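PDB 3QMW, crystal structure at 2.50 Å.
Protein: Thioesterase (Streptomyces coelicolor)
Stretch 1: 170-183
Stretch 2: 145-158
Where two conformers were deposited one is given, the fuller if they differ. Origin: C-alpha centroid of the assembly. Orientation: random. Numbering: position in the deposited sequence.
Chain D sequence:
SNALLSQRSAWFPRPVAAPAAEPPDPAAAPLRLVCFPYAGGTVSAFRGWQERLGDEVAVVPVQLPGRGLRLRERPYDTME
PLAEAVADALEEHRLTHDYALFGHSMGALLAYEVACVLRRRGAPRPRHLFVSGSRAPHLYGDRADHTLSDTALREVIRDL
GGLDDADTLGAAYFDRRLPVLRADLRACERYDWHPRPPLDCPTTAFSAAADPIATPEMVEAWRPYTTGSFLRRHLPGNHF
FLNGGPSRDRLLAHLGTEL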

ATOM      1  N   GLY D 170      10.475   4.253  25.164  1.00 62.39           N
ATOM      2  CA  GLY D 170      11.684   4.229  24.361  1.00 61.97           C
ATOM      3  C   GLY D 170      12.879   4.738  25.142  1.00 61.52           C
ATOM      4  O   GLY D 170      13.936   4.118  25.142  1.00 61.46           O
ATOM      5  N   ALA D 171      12.695   5.870  25.814  1.00 61.07           N
ATOM      6  CA  ALA D 171      13.691   6.411  26.735  1.00 60.60           C
ATOM      7  C   ALA D 171      14.319   5.318  27.598  1.00 60.19           C
ATOM      8  O   ALA D 171      15.538   5.281  27.769  1.00 60.53           O
ATOM      9  CB  ALA D 171      13.060   7.466  27.619  1.00 60.59           C
ATOM     10  N   ALA D 172      13.492   4.433  28.138  1.00 59.53           N
ATOM     11  CA  ALA D 172      13.986   3.322  28.944  1.00 59.06           C
ATOM     12  C   ALA D 172      14.835   2.401  28.084  1.00 58.69           C
ATOM     13  O   ALA D 172      16.019   2.207  28.354  1.00 58.55           O
ATOM     14  CB  ALA D 172      12.828   2.555  29.573  1.00 58.83           C
ATOM     15  N   TYR D 173      14.221   1.862  27.032  1.00 58.40           N
ATOM     16  CA  TYR D 173      14.899   0.953  26.097  1.00 58.37           C
ATOM     17  C   TYR D 173      16.140   1.544  25.418  1.00 57.66           C
ATOM     18  O   TYR D 173      16.934   0.808  24.833  1.00 57.29           O
ATOM     19  CB  TYR D 173      13.925   0.480  25.002  1.00 58.72           C
ATOM     20  CG  TYR D 173      13.249  -0.837  25.299  1.00 60.19           C
ATOM     21  CD1 TYR D 173      13.995  -2.007  25.424  1.00 61.73           C
ATOM     22  CD2 TYR D 173      11.866  -0.920  25.434  1.00 61.78           C
ATOM     23  CE1 TYR D 173      13.387  -3.219  25.692  1.00 63.13           C
ATOM     24  CE2 TYR D 173      11.244  -2.128  25.706  1.00 62.97           C
ATOM     25  CZ  TYR D 173      12.010  -3.275  25.835  1.00 63.97           C
ATOM     26  OH  TYR D 173      11.401  -4.481  26.108  1.00 65.22           O
ATOM     27  N   PHE D 174      16.294   2.865  25.471  1.00 57.00           N
ATOM     28  CA  PHE D 174      17.414   3.523  24.823  1.00 56.62           C
ATOM     29  C   PHE D 174      18.701   3.204  25.577  1.00 55.80           C
ATOM     30  O   PHE D 174      19.653   2.662  25.013  1.00 55.68           O
ATOM     31  CB  PHE D 174      17.175   5.031  24.741  1.00 56.78           C
ATOM     32  CG  PHE D 174      18.183   5.759  23.899  1.00 57.94           C
ATOM     33  CD1 PHE D 174      18.338   5.445  22.552  1.00 58.70           C
ATOM     34  CD2 PHE D 174      18.975   6.762  24.449  1.00 58.80           C
ATOM     35  CE1 PHE D 174      19.273   6.114  21.762  1.00 59.30           C
ATOM     36  CE2 PHE D 174      19.911   7.431  23.669  1.00 59.82           C
ATOM     37  CZ  PHE D 174      20.060   7.107  22.320  1.00 59.75           C
ATOM     38  N   ASP D 175      18.708   3.520  26.860  1.00 54.87           N
ATOM     39  CA  ASP D 175      19.800   3.143  27.732  1.00 54.44           C
ATOM     40  C   ASP D 175      20.239   1.708  27.445  1.00 53.50           C
ATOM     41  O   ASP D 175      21.387   1.467  27.082  1.00 53.67           O
ATOM     42  CB  ASP D 175      19.376   3.294  29.195  1.00 54.64           C
ATOM     43  CG  ASP D 175      20.501   2.987  30.171  1.00 56.02           C
ATOM     44  OD1 ASP D 175      21.605   3.570  30.038  1.00 57.69           O
ATOM     45  OD2 ASP D 175      20.275   2.165  31.085  1.00 57.93           O
ATOM     46  N   ARG D 176      19.318   0.762  27.567  1.00 52.49           N
ATOM     47  CA  ARG D 176      19.673  -0.649  27.441  1.00 51.76           C
ATOM     48  C   ARG D 176      20.340  -1.031  26.115  1.00 50.67           C
ATOM     49  O   ARG D 176      21.192  -1.930  26.087  1.00 50.51           O
ATOM     50  CB  ARG D 176      18.455  -1.553  27.649  1.00 52.09           C
ATOM     51  CG  ARG D 176      18.619  -2.921  26.964  1.00 53.86           C
ATOM     52  CD  ARG D 176      17.552  -3.912  27.317  1.00 56.25           C
ATOM     53  NE  ARG D 176      17.975  -4.774  28.420  1.00 58.57           N
ATOM     54  CZ  ARG D 176      17.399  -5.935  28.730  1.00 60.65           C
ATOM     55  NH1 ARG D 176      16.367  -6.397  28.020  1.00 61.41           N
ATOM     56  NH2 ARG D 176      17.860  -6.650  29.753  1.00 61.16           N
ATOM     57  N   ARG D 177      19.951  -0.378  25.024  0.50 49.98           N
ATOM     58  CA  ARG D 177      20.429  -0.781  23.703  0.50 49.34           C
ATOM     59  C   ARG D 177      21.575   0.086  23.171  0.50 49.06           C
ATOM     60  O   ARG D 177      21.906   0.002  21.990  0.50 49.11           O
ATOM     61  CB  ARG D 177      19.259  -0.828  22.706  0.50 49.16           C
ATOM     62  CG  ARG D 177      18.146  -1.787  23.138  0.50 48.15           C
ATOM     63  CD  ARG D 177      17.453  -2.473  21.966  0.50 46.73           C
ATOM     64  NE  ARG D 177      16.623  -3.598  22.404  0.50 44.93           N
ATOM     65  CZ  ARG D 177      17.094  -4.679  23.016  0.50 42.15           C
ATOM     66  NH1 ARG D 177      18.386  -4.778  23.284  0.50 41.96           N
ATOM     67  NH2 ARG D 177      16.277  -5.650  23.374  0.50 40.98           N
ATOM     68  N   LEU D 178      22.185   0.897  24.041  1.00 48.79           N
ATOM     69  CA  LEU D 178      23.348   1.742  23.657  1.00 48.34           C
ATOM     70  C   LEU D 178      24.587   0.992  23.140  1.00 48.15           C
ATOM     71  O   LEU D 178      25.177   1.405  22.141  1.00 48.14           O
ATOM     72  CB  LEU D 178      23.764   2.665  24.804  1.00 48.01           C
ATOM     73  CG  LEU D 178      23.226   4.083  24.700  1.00 47.75           C
ATOM     74  CD1 LEU D 178      23.427   4.808  26.007  1.00 47.96           C
ATOM     75  CD2 LEU D 178      23.918   4.803  23.563  1.00 47.05           C
ATOM     76  N   PRO D 179      25.008  -0.085  23.828  1.00 47.79           N
ATOM     77  CA  PRO D 179      26.028  -0.940  23.245  1.00 47.71           C
ATOM     78  C   PRO D 179      25.736  -1.328  21.802  1.00 47.61           C
ATOM     79  O   PRO D 179      26.597  -1.198  20.933  1.00 47.60           O
ATOM     80  CB  PRO D 179      26.000  -2.186  24.146  1.00 47.51           C
ATOM     81  CG  PRO D 179      25.345  -1.756  25.414  1.00 47.82           C
ATOM     82  CD  PRO D 179      24.876  -0.335  25.269  1.00 47.80           C
ATOM     83  N   VAL D 180      24.513  -1.784  21.560  1.00 47.76           N
ATOM     84  CA  VAL D 180      24.139  -2.375  20.280  1.00 47.30           C
ATOM     85  C   VAL D 180      24.009  -1.295  19.230  1.00 46.91           C
ATOM     86  O   VAL D 180      24.351  -1.516  18.076  1.00 47.02           O
ATOM     87  CB  VAL D 180      22.848  -3.149  20.399  1.00 47.34           C
ATOM     88  CG1 VAL D 180      22.699  -4.072  19.235  1.00 47.66           C
ATOM     89  CG2 VAL D 180      22.858  -3.954  21.690  1.00 48.02           C
ATOM     90  N   LEU D 181      23.546  -0.119  19.643  1.00 46.60           N
ATOM     91  CA  LEU D 181      23.602   1.071  18.802  1.00 46.48           C
ATOM     92  C   LEU D 181      25.044   1.345  18.377  1.00 46.76           C
ATOM     93  O   LEU D 181      25.351   1.349  17.184  1.00 46.25           O
ATOM     94  CB  LEU D 181      23.028   2.283  19.541  1.00 46.12           C
ATOM     95  CG  LEU D 181      22.974   3.604  18.758  1.00 46.44           C
ATOM     96  CD1 LEU D 181      22.235   3.441  17.437  1.00 45.34           C
ATOM     97  CD2 LEU D 181      22.330   4.714  19.591  1.00 46.31           C
ATOM     98  N   ARG D 182      25.926   1.548  19.359  1.00 47.45           N
ATOM     99  CA  ARG D 182      27.353   1.816  19.096  1.00 47.78           C
ATOM    100  C   ARG D 182      27.971   0.767  18.177  1.00 47.95           C
ATOM    101  O   ARG D 182      28.728   1.104  17.277  1.00 47.97           O
ATOM    102  CB  ARG D 182      28.159   1.861  20.402  1.00 48.13           C
ATOM    103  CG  ARG D 182      27.976   3.116  21.254  1.00 48.57           C
ATOM    104  CD  ARG D 182      28.873   3.063  22.481  1.00 48.64           C
ATOM    105  NE  ARG D 182      28.483   4.016  23.520  1.00 50.04           N
ATOM    106  CZ  ARG D 182      28.737   5.325  23.492  1.00 52.49           C
ATOM    107  NH1 ARG D 182      29.372   5.885  22.463  1.00 53.91           N
ATOM    108  NH2 ARG D 182      28.342   6.096  24.498  1.00 53.19           N
ATOM    109  N   ALA D 183      27.652  -0.501  18.404  1.00 48.34           N
ATOM    110  CA  ALA D 183      28.166  -1.568  17.552  1.00 49.20           C
ATOM    111  C   ALA D 183      27.528  -1.529  16.153  1.00 50.14           C
ATOM    112  O   ALA D 183      28.185  -1.841  15.156  1.00 50.23           O
ATOM    113  CB  ALA D 183      27.956  -2.920  18.206  1.00 49.18           C
TER
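Stretch 2, residues 145-158: DHTLSDTALREVIR

How does stretch 2 approach stretch 1 before its helix begins? It opens with a type I beta turn from Asp145 to Leu148, closed by Leu148 N to Asp145 O at 3.2 Å, and here the two backbones come close: the CA atoms of His146 and Arg182 are 4.8 Å apart. The turn offers carbonyls to the Arg182 guanidinium. Arg182 NH1 donates to His146 O at 2.9 Å and to Leu148 O at 2.6 Å, while Arg182 NH2 adds a weak bond to Leu148 O at 3.2 Å. All these acceptors lie at the edge of the guanidinium, near its plane, where its N-H groups point.

What happens as the helix starts? Ser149 caps it, its OG accepting from Ala152 N at 3.1 Å. Asp150, the first helical residue, turns its carboxylate to the same arginine: Arg182 NH2 and Asp150 OD1 form a salt bridge at a very short 2.4 Å. Asp150 OD2 also lies 3.5 Å from Leu178 CD1.

How does helix 150-158 then cross its partners? Between N-to-C directions, its axis makes 74° with helix 178-183, nearer perpendicular than parallel, and 132° with helix 170-176, which therefore runs partly against it, with closest approaches of 12.2 and 11.8 Å. Leu153 points toward stretch 1, its CD2 lying 3.3 Å from Leu178 CD2 and 3.6 Å from Leu181 CD2, so one methyl packs against two leucines.

Which residues carry the contact further along? Arg154, its chi1 to chi3 all t, reaches from Phe174 to Ala171. Its CG lies 3.4 Å from Phe174 CE2, and its NH2 reaches Ala171 CB at 3.3 Å. One turn beyond Leu153, Ile157 also points toward stretch 1, placing CG1 4.2 Å from Phe174 CE1 and 4.5 Å from Leu181 CD2. Hydrogen bonds and the salt bridge across the contact thus end with Asp150.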

ATOM      1  N   ASP D 145      29.835   9.170  15.098  1.00 67.85           N
ATOM      2  CA  ASP D 145      28.905   9.418  16.198  1.00 67.47           C
ATOM      3  C   ASP D 145      28.847   8.253  17.183  1.00 66.90           C
ATOM      4  O   ASP D 145      28.374   8.420  18.304  1.00 66.62           O
ATOM      5  CB  ASP D 145      27.504   9.756  15.667  1.00 67.63           C
ATOM      6  CG  ASP D 145      27.409  11.182  15.128  1.00 68.15           C
ATOM      7  OD1 ASP D 145      28.390  11.671  14.522  1.00 69.52           O
ATOM      8  OD2 ASP D 145      26.352  11.817  15.310  1.00 68.56           O
ATOM      9  N   HIS D 146      29.339   7.086  16.776  1.00 66.32           N
ATOM     10  CA  HIS D 146      29.452   5.957  17.696  1.00 66.08           C
ATOM     11  C   HIS D 146      30.527   6.213  18.767  1.00 65.66           C
ATOM     12  O   HIS D 146      30.545   5.547  19.805  1.00 65.55           O
ATOM     13  CB  HIS D 146      29.745   4.658  16.937  1.00 66.15           C
ATOM     14  CG  HIS D 146      31.177   4.499  16.527  1.00 67.08           C
ATOM     15  ND1 HIS D 146      31.745   5.225  15.499  1.00 67.60           N
ATOM     16  CD2 HIS D 146      32.154   3.690  17.001  1.00 67.39           C
ATOM     17  CE1 HIS D 146      33.008   4.869  15.360  1.00 67.56           C
ATOM     18  NE2 HIS D 146      33.283   3.940  16.259  1.00 67.68           N
ATOM     19  N   THR D 147      31.412   7.180  18.510  1.00 65.08           N
ATOM     20  CA  THR D 147      32.460   7.562  19.451  1.00 64.58           C
ATOM     21  C   THR D 147      32.014   8.643  20.429  1.00 64.49           C
ATOM     22  O   THR D 147      32.831   9.152  21.197  1.00 64.70           O
ATOM     23  CB  THR D 147      33.698   8.101  18.708  1.00 64.44           C
ATOM     24  OG1 THR D 147      33.373   9.330  18.048  1.00 63.01           O
ATOM     25  CG2 THR D 147      34.184   7.092  17.688  1.00 64.82           C
ATOM     26  N   LEU D 148      30.735   9.005  20.397  1.00 64.10           N
ATOM     27  CA  LEU D 148      30.226  10.078  21.244  1.00 63.95           C
ATOM     28  C   LEU D 148      29.931   9.554  22.641  1.00 63.70           C
ATOM     29  O   LEU D 148      30.009   8.353  22.907  1.00 63.46           O
ATOM     30  CB  LEU D 148      28.950  10.693  20.644  1.00 64.05           C
ATOM     31  CG  LEU D 148      29.085  11.688  19.477  1.00 64.46           C
ATOM     32  CD1 LEU D 148      27.870  11.636  18.545  1.00 64.81           C
ATOM     33  CD2 LEU D 148      29.293  13.116  19.978  1.00 64.49           C
ATOM     34  N   SER D 149      29.592  10.480  23.529  1.00 63.52           N
ATOM     35  CA  SER D 149      29.061  10.152  24.838  1.00 63.43           C
ATOM     36  C   SER D 149      27.624   9.658  24.680  1.00 63.59           C
ATOM     37  O   SER D 149      27.151   9.454  23.569  1.00 63.31           O
ATOM     38  CB  SER D 149      29.080  11.400  25.707  1.00 63.32           C
ATOM     39  OG  SER D 149      28.069  12.298  25.286  1.00 63.39           O
ATOM     40  N   ASP D 150      26.921   9.479  25.790  1.00 63.88           N
ATOM     41  CA  ASP D 150      25.532   9.040  25.732  1.00 64.12           C
ATOM     42  C   ASP D 150      24.593  10.212  25.540  1.00 64.09           C
ATOM     43  O   ASP D 150      23.724  10.172  24.678  1.00 64.22           O
ATOM     44  CB  ASP D 150      25.162   8.266  26.989  1.00 64.15           C
ATOM     45  CG  ASP D 150      25.982   7.019  27.146  1.00 64.70           C
ATOM     46  OD1 ASP D 150      26.849   6.786  26.288  1.00 65.43           O
ATOM     47  OD2 ASP D 150      25.770   6.272  28.121  1.00 66.71           O
ATOM     48  N   THR D 151      24.769  11.258  26.334  1.00 64.10           N
ATOM     49  CA  THR D 151      23.899  12.430  26.229  1.00 64.38           C
ATOM     50  C   THR D 151      24.009  13.091  24.849  1.00 64.19           C
ATOM     51  O   THR D 151      23.010  13.559  24.306  1.00 64.07           O
ATOM     52  CB  THR D 151      24.181  13.446  27.353  1.00 64.52           C
ATOM     53  OG1 THR D 151      25.552  13.329  27.763  1.00 65.12           O
ATOM     54  CG2 THR D 151      23.269  13.181  28.557  1.00 64.46           C
ATOM     55  N   ALA D 152      25.212  13.105  24.279  1.00 64.08           N
ATOM     56  CA  ALA D 152      25.402  13.585  22.903  1.00 63.93           C
ATOM     57  C   ALA D 152      24.689  12.675  21.904  1.00 63.72           C
ATOM     58  O   ALA D 152      24.010  13.158  20.999  1.00 63.85           O
ATOM     59  CB  ALA D 152      26.880  13.671  22.558  1.00 63.93           C
ATOM     60  N   LEU D 153      24.852  11.365  22.081  1.00 63.23           N
ATOM     61  CA  LEU D 153      24.269  10.372  21.187  1.00 63.06           C
ATOM     62  C   LEU D 153      22.760  10.263  21.372  1.00 63.03           C
ATOM     63  O   LEU D 153      22.044   9.879  20.453  1.00 62.78           O
ATOM     64  CB  LEU D 153      24.911   9.009  21.435  1.00 63.12           C
ATOM     65  CG  LEU D 153      24.507   7.863  20.513  1.00 62.92           C
ATOM     66  CD1 LEU D 153      24.939   8.177  19.096  1.00 62.50           C
ATOM     67  CD2 LEU D 153      25.121   6.563  20.999  1.00 62.46           C
ATOM     68  N   ARG D 154      22.281  10.588  22.568  1.00 63.06           N
ATOM     69  CA  ARG D 154      20.855  10.666  22.807  1.00 63.13           C
ATOM     70  C   ARG D 154      20.291  11.822  22.004  1.00 63.04           C
ATOM     71  O   ARG D 154      19.357  11.638  21.223  1.00 63.15           O
ATOM     72  CB  ARG D 154      20.539  10.850  24.293  1.00 63.24           C
ATOM     73  CG  ARG D 154      19.068  10.634  24.621  1.00 64.28           C
ATOM     74  CD  ARG D 154      18.792  10.509  26.121  1.00 65.77           C
ATOM     75  NE  ARG D 154      17.461   9.935  26.370  1.00 67.34           N
ATOM     76  CZ  ARG D 154      16.575  10.356  27.285  1.00 68.70           C
ATOM     77  NH1 ARG D 154      16.826  11.396  28.083  1.00 68.96           N
ATOM     78  NH2 ARG D 154      15.401   9.734  27.392  1.00 68.90           N
ATOM     79  N   GLU D 155      20.873  13.007  22.178  1.00 62.88           N
ATOM     80  CA  GLU D 155      20.350  14.206  21.530  1.00 62.77           C
ATOM     81  C   GLU D 155      20.425  14.118  19.999  1.00 61.99           C
ATOM     82  O   GLU D 155      19.567  14.663  19.308  1.00 61.92           O
ATOM     83  CB  GLU D 155      21.048  15.479  22.037  1.00 63.04           C
ATOM     84  CG  GLU D 155      20.216  16.757  21.758  1.00 64.83           C
ATOM     85  CD  GLU D 155      20.833  18.057  22.299  1.00 66.98           C
ATOM     86  OE1 GLU D 155      22.085  18.169  22.364  1.00 67.97           O
ATOM     87  OE2 GLU D 155      20.050  18.975  22.650  1.00 67.36           O
ATOM     88  N   VAL D 156      21.426  13.421  19.471  1.00 61.23           N
ATOM     89  CA  VAL D 156      21.536  13.243  18.022  1.00 60.78           C
ATOM     90  C   VAL D 156      20.379  12.404  17.486  1.00 60.46           C
ATOM     91  O   VAL D 156      19.800  12.734  16.461  1.00 60.49           O
ATOM     92  CB  VAL D 156      22.893  12.621  17.602  1.00 60.82           C
ATOM     93  CG1 VAL D 156      22.743  11.749  16.352  1.00 60.57           C
ATOM     94  CG2 VAL D 156      23.935  13.718  17.387  1.00 60.13           C
ATOM     95  N   ILE D 157      20.037  11.333  18.186  1.00 60.18           N
ATOM     96  CA  ILE D 157      18.904  10.502  17.791  1.00 60.00           C
ATOM     97  C   ILE D 157      17.577  11.252  17.947  1.00 60.15           C
ATOM     98  O   ILE D 157      16.666  11.082  17.135  1.00 59.50           O
ATOM     99  CB  ILE D 157      18.861   9.200  18.602  1.00 59.90           C
ATOM    100  CG1 ILE D 157      20.028   8.295  18.208  1.00 59.54           C
ATOM    101  CG2 ILE D 157      17.556   8.465  18.368  1.00 59.41           C
ATOM    102  CD1 ILE D 157      19.828   7.594  16.893  1.00 59.61           C
ATOM    103  N   ARG D 158      17.484  12.083  18.988  1.00 60.53           N
ATOM    104  CA  ARG D 158      16.285  12.887  19.250  1.00 60.97           C
ATOM    105  C   ARG D 158      16.010  13.895  18.144  1.00 60.94           C
ATOM    106  O   ARG D 158      14.864  14.068  17.740  1.00 61.10           O
ATOM    107  CB  ARG D 158      16.414  13.638  20.573  1.00 61.28           C
ATOM    108  CG  ARG D 158      15.201  14.507  20.920  1.00 62.52           C
ATOM    109  CD  ARG D 158      15.330  15.155  22.302  1.00 64.48           C
ATOM    110  NE  ARG D 158      15.593  14.170  23.360  1.00 66.06           N
ATOM    111  CZ  ARG D 158      16.681  14.127  24.140  1.00 67.13           C
ATOM    112  NH1 ARG D 158      17.660  15.032  24.034  1.00 67.29           N
ATOM    113  NH2 ARG D 158      16.785  13.165  25.057  1.00 67.05           N
TER